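Local coordinates for protein ATP-dependent 6-phosphofructokinase isozyme 2 (Escherichia coli, PDB 3UMO) that phosphorylates D-fructose 6-phosphate to fructose 1,6-bisphosphate with ATP and magnesium, the first committing step of glycolysis, working as a homodimer, at residues 82-94 with 106-120. Numbering follows the deposited sequence.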
loop_
_atom_site.group_PDB
_atom_site.type_symbol
_atom_site.label_atom_id
_atom_site.label_comp_id
_atom_site.label_asym_id
_atom_site.label_seq_id
_atom_site.Cartn_x
_atom_site.Cartn_y
_atom_site.Cartn_z
ATOM N N THR A 82 -27.869 -24.069 -18.073
ATOM C CA THR A 82 -26.959 -23.153 -18.740
ATOM C C THR A 82 -27.340 -22.879 -20.192
ATOM O O THR A 82 -28.091 -23.635 -20.813
ATOM C CB THR A 82 -25.501 -23.660 -18.674
ATOM O OG1 THR A 82 -25.403 -24.932 -19.320
ATOM C CG2 THR A 82 -25.038 -23.799 -17.221
ATOM N N VAL A 83 -26.824 -21.770 -20.705
ATOM C CA VAL A 83 -26.905 -21.444 -22.115
ATOM C C VAL A 83 -25.472 -21.314 -22.594
ATOM O O VAL A 83 -24.661 -20.650 -21.951
ATOM C CB VAL A 83 -27.641 -20.110 -22.336
ATOM C CG1 VAL A 83 -27.436 -19.613 -23.762
ATOM C CG2 VAL A 83 -29.118 -20.267 -22.009
ATOM N N GLU A 84 -25.142 -21.964 -23.703
ATOM C CA GLU A 84 -23.783 -21.875 -24.217
ATOM C C GLU A 84 -23.596 -20.529 -24.905
ATOM O O GLU A 84 -24.386 -20.155 -25.773
ATOM C CB GLU A 84 -23.490 -23.025 -25.179
ATOM C CG GLU A 84 -22.011 -23.274 -25.398
ATOM C CD GLU A 84 -21.728 -24.684 -25.868
ATOM O OE1 GLU A 84 -22.668 -25.352 -26.356
ATOM O OE2 GLU A 84 -20.566 -25.128 -25.741
ATOM N N ALA A 85 -22.569 -19.790 -24.498
ATOM C CA ALA A 85 -22.319 -18.470 -25.068
ATOM C C ALA A 85 -21.040 -18.462 -25.895
ATOM O O ALA A 85 -20.121 -19.242 -25.637
ATOM C CB ALA A 85 -22.254 -17.416 -23.971
ATOM N N LYS A 86 -20.987 -17.574 -26.884
ATOM C CA LYS A 86 -19.835 -17.488 -27.779
ATOM C C LYS A 86 -18.595 -16.962 -27.063
ATOM O O LYS A 86 -17.500 -17.484 -27.253
ATOM C CB LYS A 86 -20.162 -16.612 -28.992
ATOM C CG LYS A 86 -21.259 -17.171 -29.885
ATOM C CD LYS A 86 -20.708 -18.190 -30.874
ATOM C CE LYS A 86 -21.822 -18.878 -31.659
ATOM N NZ LYS A 86 -22.549 -19.888 -30.835
ATOM N N ASP A 87 -18.775 -15.927 -26.246
ATOM C CA ASP A 87 -17.670 -15.312 -25.516
ATOM C C ASP A 87 -17.348 -16.142 -24.272
ATOM O O ASP A 87 -18.250 -16.510 -23.513
ATOM C CB ASP A 87 -18.039 -13.874 -25.138
ATOM C CG ASP A 87 -16.824 -13.014 -24.817
ATOM O OD1 ASP A 87 -15.684 -13.431 -25.125
ATOM O OD2 ASP A 87 -17.020 -11.908 -24.267
ATOM N N TRP A 88 -16.069 -16.434 -24.056
ATOM C CA TRP A 88 -15.679 -17.341 -22.976
ATOM C C TRP A 88 -15.883 -16.743 -21.579
ATOM O O TRP A 88 -15.687 -15.543 -21.362
ATOM C CB TRP A 88 -14.227 -17.825 -23.152
ATOM C CG TRP A 88 -13.181 -16.820 -22.737
ATOM C CD1 TRP A 88 -12.734 -16.565 -21.464
ATOM C CD2 TRP A 88 -12.440 -15.951 -23.602
ATOM N NE1 TRP A 88 -11.772 -15.582 -21.491
ATOM C CE2 TRP A 88 -11.572 -15.194 -22.786
ATOM C CE3 TRP A 88 -12.432 -15.740 -24.981
ATOM C CZ2 TRP A 88 -10.703 -14.237 -23.316
ATOM C CZ3 TRP A 88 -11.568 -14.793 -25.503
ATOM C CH2 TRP A 88 -10.716 -14.052 -24.671
ATOM N N THR A 89 -16.270 -17.597 -20.636
ATOM C CA THR A 89 -16.521 -17.185 -19.254
ATOM C C THR A 89 -15.294 -16.494 -18.657
ATOM O O THR A 89 -14.199 -17.062 -18.646
ATOM C CB THR A 89 -16.935 -18.399 -18.386
ATOM O OG1 THR A 89 -18.196 -18.900 -18.853
ATOM C CG2 THR A 89 -17.060 -18.008 -16.909
ATOM N N ARG A 90 -15.491 -15.264 -18.182
ATOM C CA ARG A 90 -14.400 -14.422 -17.692
ATOM C C ARG A 90 -13.965 -14.793 -16.278
ATOM O O ARG A 90 -14.679 -15.499 -15.563
ATOM C CB ARG A 90 -14.798 -12.942 -17.749
ATOM C CG ARG A 90 -14.971 -12.393 -19.156
ATOM C CD ARG A 90 -13.683 -12.516 -19.960
ATOM N NE ARG A 90 -13.696 -11.689 -21.168
ATOM C CZ ARG A 90 -13.991 -12.137 -22.385
ATOM N NH1 ARG A 90 -13.969 -11.305 -23.420
ATOM N NH2 ARG A 90 -14.308 -13.413 -22.572
ATOM N N GLN A 91 -12.791 -14.306 -15.884
ATOM C CA GLN A 91 -12.193 -14.664 -14.602
ATOM C C GLN A 91 -11.889 -13.440 -13.747
ATOM O O GLN A 91 -11.265 -12.486 -14.224
ATOM C CB GLN A 91 -10.882 -15.415 -14.829
ATOM C CG GLN A 91 -10.976 -16.636 -15.734
ATOM C CD GLN A 91 -9.913 -17.672 -15.398
ATOM O OE1 GLN A 91 -9.135 -18.086 -16.256
ATOM N NE2 GLN A 91 -9.877 -18.093 -14.135
ATOM N N ASN A 92 -12.327 -13.464 -12.489
ATOM C CA ASN A 92 -11.874 -12.465 -11.525
ATOM C C ASN A 92 -10.734 -13.044 -10.693
ATOM O O ASN A 92 -10.551 -14.261 -10.651
ATOM C CB ASN A 92 -13.017 -11.983 -10.626
ATOM C CG ASN A 92 -14.065 -11.217 -11.392
ATOM O OD1 ASN A 92 -13.761 -10.581 -12.399
ATOM N ND2 ASN A 92 -15.309 -11.281 -10.930
ATOM N N LEU A 93 -9.964 -12.176 -10.046
ATOM C CA LEU A 93 -8.790 -12.630 -9.311
ATOM C C LEU A 93 -8.833 -12.237 -7.842
ATOM O O LEU A 93 -9.009 -11.060 -7.507
ATOM C CB LEU A 93 -7.504 -12.095 -9.949
ATOM C CG LEU A 93 -6.196 -12.612 -9.334
ATOM C CD1 LEU A 93 -6.063 -14.119 -9.512
ATOM C CD2 LEU A 93 -4.973 -11.888 -9.902
ATOM N N HIS A 94 -8.652 -13.237 -6.978
ATOM C CA HIS A 94 -8.568 -13.044 -5.538
ATOM C C HIS A 94 -7.130 -13.329 -5.133
ATOM O O HIS A 94 -6.627 -14.431 -5.357
ATOM C CB HIS A 94 -9.515 -14.021 -4.826
ATOM C CG HIS A 94 -9.468 -13.946 -3.330
ATOM N ND1 HIS A 94 -8.509 -14.600 -2.582
ATOM C CD2 HIS A 94 -10.275 -13.320 -2.443
ATOM C CE1 HIS A 94 -8.724 -14.364 -1.297
ATOM N NE2 HIS A 94 -9.789 -13.592 -1.188
ATOM N N PHE A 106 -9.848 -8.327 -7.485
ATOM C CA PHE A 106 -9.935 -7.587 -8.738
ATOM C C PHE A 106 -11.121 -8.093 -9.536
ATOM O O PHE A 106 -11.136 -9.238 -9.995
ATOM C CB PHE A 106 -8.618 -7.708 -9.507
ATOM C CG PHE A 106 -7.436 -7.249 -8.709
ATOM C CD1 PHE A 106 -6.706 -8.149 -7.941
ATOM C CD2 PHE A 106 -7.088 -5.907 -8.665
ATOM C CE1 PHE A 106 -5.634 -7.728 -7.169
ATOM C CE2 PHE A 106 -6.010 -5.474 -7.899
ATOM C CZ PHE A 106 -5.281 -6.389 -7.148
ATOM N N VAL A 107 -12.130 -7.235 -9.661
ATOM C CA VAL A 107 -13.403 -7.618 -10.255
ATOM C C VAL A 107 -13.576 -6.963 -11.613
ATOM O O VAL A 107 -13.689 -5.735 -11.714
ATOM C CB VAL A 107 -14.588 -7.231 -9.345
ATOM C CG1 VAL A 107 -15.907 -7.657 -9.983
ATOM C CG2 VAL A 107 -14.427 -7.861 -7.970
ATOM N N MET A 108 -13.565 -7.789 -12.657
ATOM C CA MET A 108 -13.697 -7.319 -14.029
ATOM C C MET A 108 -15.074 -7.706 -14.559
ATOM O O MET A 108 -15.775 -8.495 -13.923
ATOM C CB MET A 108 -12.571 -7.904 -14.884
ATOM C CG MET A 108 -11.270 -7.152 -14.715
ATOM S SD MET A 108 -9.852 -8.039 -15.371
ATOM C CE MET A 108 -9.738 -9.377 -14.174
ATOM N N PRO A 109 -15.486 -7.125 -15.699
ATOM C CA PRO A 109 -16.822 -7.433 -16.218
ATOM C C PRO A 109 -16.962 -8.887 -16.654
ATOM O O PRO A 109 -15.960 -9.565 -16.925
ATOM C CB PRO A 109 -16.939 -6.517 -17.442
ATOM C CG PRO A 109 -15.945 -5.412 -17.183
ATOM C CD PRO A 109 -14.811 -6.095 -16.507
ATOM N N GLY A 110 -18.203 -9.363 -16.713
ATOM C CA GLY A 110 -18.465 -10.703 -17.205
ATOM C C GLY A 110 -18.306 -10.759 -18.713
ATOM O O GLY A 110 -18.162 -9.725 -19.374
ATOM N N ALA A 111 -18.338 -11.967 -19.266
ATOM C CA ALA A 111 -18.305 -12.138 -20.715
ATOM C C ALA A 111 -19.465 -11.404 -21.381
ATOM O O ALA A 111 -20.508 -11.164 -20.771
ATOM C CB ALA A 111 -18.343 -13.614 -21.083
ATOM N N ALA A 112 -19.279 -11.060 -22.647
ATOM C CA ALA A 112 -20.335 -10.417 -23.417
ATOM C C ALA A 112 -21.474 -11.395 -23.690
ATOM O O ALA A 112 -21.266 -12.609 -23.737
ATOM C CB ALA A 112 -19.784 -9.866 -24.719
ATOM N N LEU A 113 -22.677 -10.854 -23.859
ATOM C CA LEU A 113 -23.843 -11.654 -24.218
ATOM C C LEU A 113 -24.448 -11.043 -25.468
ATOM O O LEU A 113 -24.699 -9.840 -25.500
ATOM C CB LEU A 113 -24.890 -11.623 -23.103
ATOM C CG LEU A 113 -24.855 -12.660 -21.983
ATOM C CD1 LEU A 113 -26.002 -12.404 -21.012
ATOM C CD2 LEU A 113 -24.945 -14.062 -22.560
ATOM N N ASN A 114 -24.678 -11.845 -26.501
ATOM C CA ASN A 114 -25.378 -11.310 -27.665
ATOM C C ASN A 114 -26.884 -11.404 -27.459
ATOM O O ASN A 114 -27.341 -11.948 -26.456
ATOM C CB ASN A 114 -24.923 -11.956 -28.986
ATOM C CG ASN A 114 -25.192 -13.454 -29.048
ATOM O OD1 ASN A 114 -26.203 -13.945 -28.545
ATOM N ND2 ASN A 114 -24.283 -14.185 -29.682
ATOM N N GLU A 115 -27.652 -10.870 -28.399
ATOM C CA GLU A 115 -29.100 -10.834 -28.240
ATOM C C GLU A 115 -29.721 -12.229 -28.263
ATOM O O GLU A 115 -30.648 -12.504 -27.504
ATOM C CB GLU A 115 -29.735 -9.928 -29.292
ATOM C CG GLU A 115 -29.411 -8.455 -29.091
ATOM C CD GLU A 115 -29.906 -7.585 -30.231
ATOM O OE1 GLU A 115 -29.936 -8.066 -31.384
ATOM O OE2 GLU A 115 -30.265 -6.419 -29.973
ATOM N N ASP A 116 -29.203 -13.107 -29.119
ATOM C CA ASP A 116 -29.708 -14.476 -29.195
ATOM C C ASP A 116 -29.526 -15.197 -27.864
ATOM O O ASP A 116 -30.444 -15.848 -27.365
ATOM C CB ASP A 116 -28.997 -15.255 -30.300
ATOM C CG ASP A 116 -29.384 -16.727 -30.315
ATOM O OD1 ASP A 116 -30.583 -17.035 -30.140
ATOM O OD2 ASP A 116 -28.489 -17.576 -30.502
ATOM N N GLU A 117 -28.331 -15.075 -27.297
ATOM C CA GLU A 117 -28.012 -15.711 -26.027
ATOM C C GLU A 117 -28.908 -15.219 -24.889
ATOM O O GLU A 117 -29.346 -16.009 -24.053
ATOM C CB GLU A 117 -26.529 -15.510 -25.690
ATOM C CG GLU A 117 -25.597 -16.371 -26.550
ATOM C CD GLU A 117 -24.194 -15.799 -26.675
ATOM O OE1 GLU A 117 -23.374 -16.401 -27.407
ATOM O OE2 GLU A 117 -23.910 -14.753 -26.050
ATOM N N PHE A 118 -29.191 -13.919 -24.866
ATOM C CA PHE A 118 -30.060 -13.375 -23.830
ATOM C C PHE A 118 -31.484 -13.920 -23.957
ATOM O O PHE A 118 -32.122 -14.239 -22.953
ATOM C CB PHE A 118 -30.066 -11.849 -23.856
ATOM C CG PHE A 118 -30.848 -11.235 -22.730
ATOM C CD1 PHE A 118 -32.184 -10.903 -22.897
ATOM C CD2 PHE A 118 -30.253 -11.003 -21.499
ATOM C CE1 PHE A 118 -32.913 -10.344 -21.861
ATOM C CE2 PHE A 118 -30.978 -10.439 -20.457
ATOM C CZ PHE A 118 -32.309 -10.109 -20.641
ATOM N N ARG A 119 -31.979 -14.023 -25.190
ATOM C CA ARG A 119 -33.294 -14.609 -25.431
ATOM C C ARG A 119 -33.331 -16.078 -25.003
ATOM O O ARG A 119 -34.361 -16.572 -24.546
ATOM C CB ARG A 119 -33.706 -14.461 -26.899
ATOM C CG ARG A 119 -34.242 -13.077 -27.253
ATOM C CD ARG A 119 -34.724 -13.018 -28.700
ATOM N NE ARG A 119 -33.601 -13.082 -29.633
ATOM C CZ ARG A 119 -33.068 -12.022 -30.231
ATOM N NH1 ARG A 119 -33.574 -10.812 -30.021
ATOM N NH2 ARG A 119 -32.044 -12.178 -31.062
ATOM N N GLN A 120 -32.206 -16.773 -25.155
ATOM C CA GLN A 120 -32.108 -18.156 -24.689
ATOM C C GLN A 120 -32.212 -18.236 -23.174
ATOM O O GLN A 120 -32.819 -19.162 -22.627
ATOM C CB GLN A 120 -30.793 -18.789 -25.137
ATOM C CG GLN A 120 -30.756 -19.148 -26.613
ATOM C CD GLN A 120 -29.457 -19.809 -26.999
ATOM O OE1 GLN A 120 -29.102 -20.860 -26.464
ATOM N NE2 GLN A 120 -28.729 -19.189 -27.922
HETATM O O HOH W 1 -26.244 -20.708 -27.574
HETATM O O HOH W 2 -27.195 -22.932 -25.659
HETATM O O HOH W 3 -21.184 -14.352 -26.115
HETATM O O HOH W 4 -18.410 -14.413 -17.844
HETATM O O HOH W 5 -17.503 -9.939 -12.433
HETATM O O HOH W 6 -14.940 -11.415 -14.951
#
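Glu117 reaches from the first turn of helix 115-125 to the chain leaving strand 80-84. Its CB is turned toward that chain, CG lies 4.0 Å from Glu84 O, and CD rests 3.7 Å from Ala85 CB. OE1 accepts from Lys86 N (2.7 Å), which comes from above the carboxylate, 40° out of its plane, while OE2 takes Asn114 N and a water shared with Asp87 N and Ala112 O. Asn114 OD1 in turn accepts from Glu117 N, completing a capping box at the helix start. An alanine in place of Glu117 would probably leave Lys86 N and Asn114 N without their acceptor and open a gap beside Ala85.

Segment 82-94 leads from edge strand 80-84 of the parallel sheet of the ribokinase-like core into the lid hairpin 93-97/103-107, which here also meets the second subunit, and 106-120 returns to helix 115-125. Midway, Asp87 CG stands anti to the backbone N (chi1 -160°), bringing OD2 to Ala112 N at 2.9 Å; its OD1 forms a salt bridge with Arg90 NH2, which sits over the centre of the Trp88 ring. Nearer the hairpin, Asn92, like Asp14 a substrate-site residue, accepts at OD1 from Met108 N (2.8 Å), the donor 50° out of the carbonyl plane, and its N bonds to Asp14 OD1. Leu93 and Phe106 exchange both backbone bonds as an antiparallel hydrogen-bonded pair, and the Phe106 ring meets that of Phe106 of the second subunit.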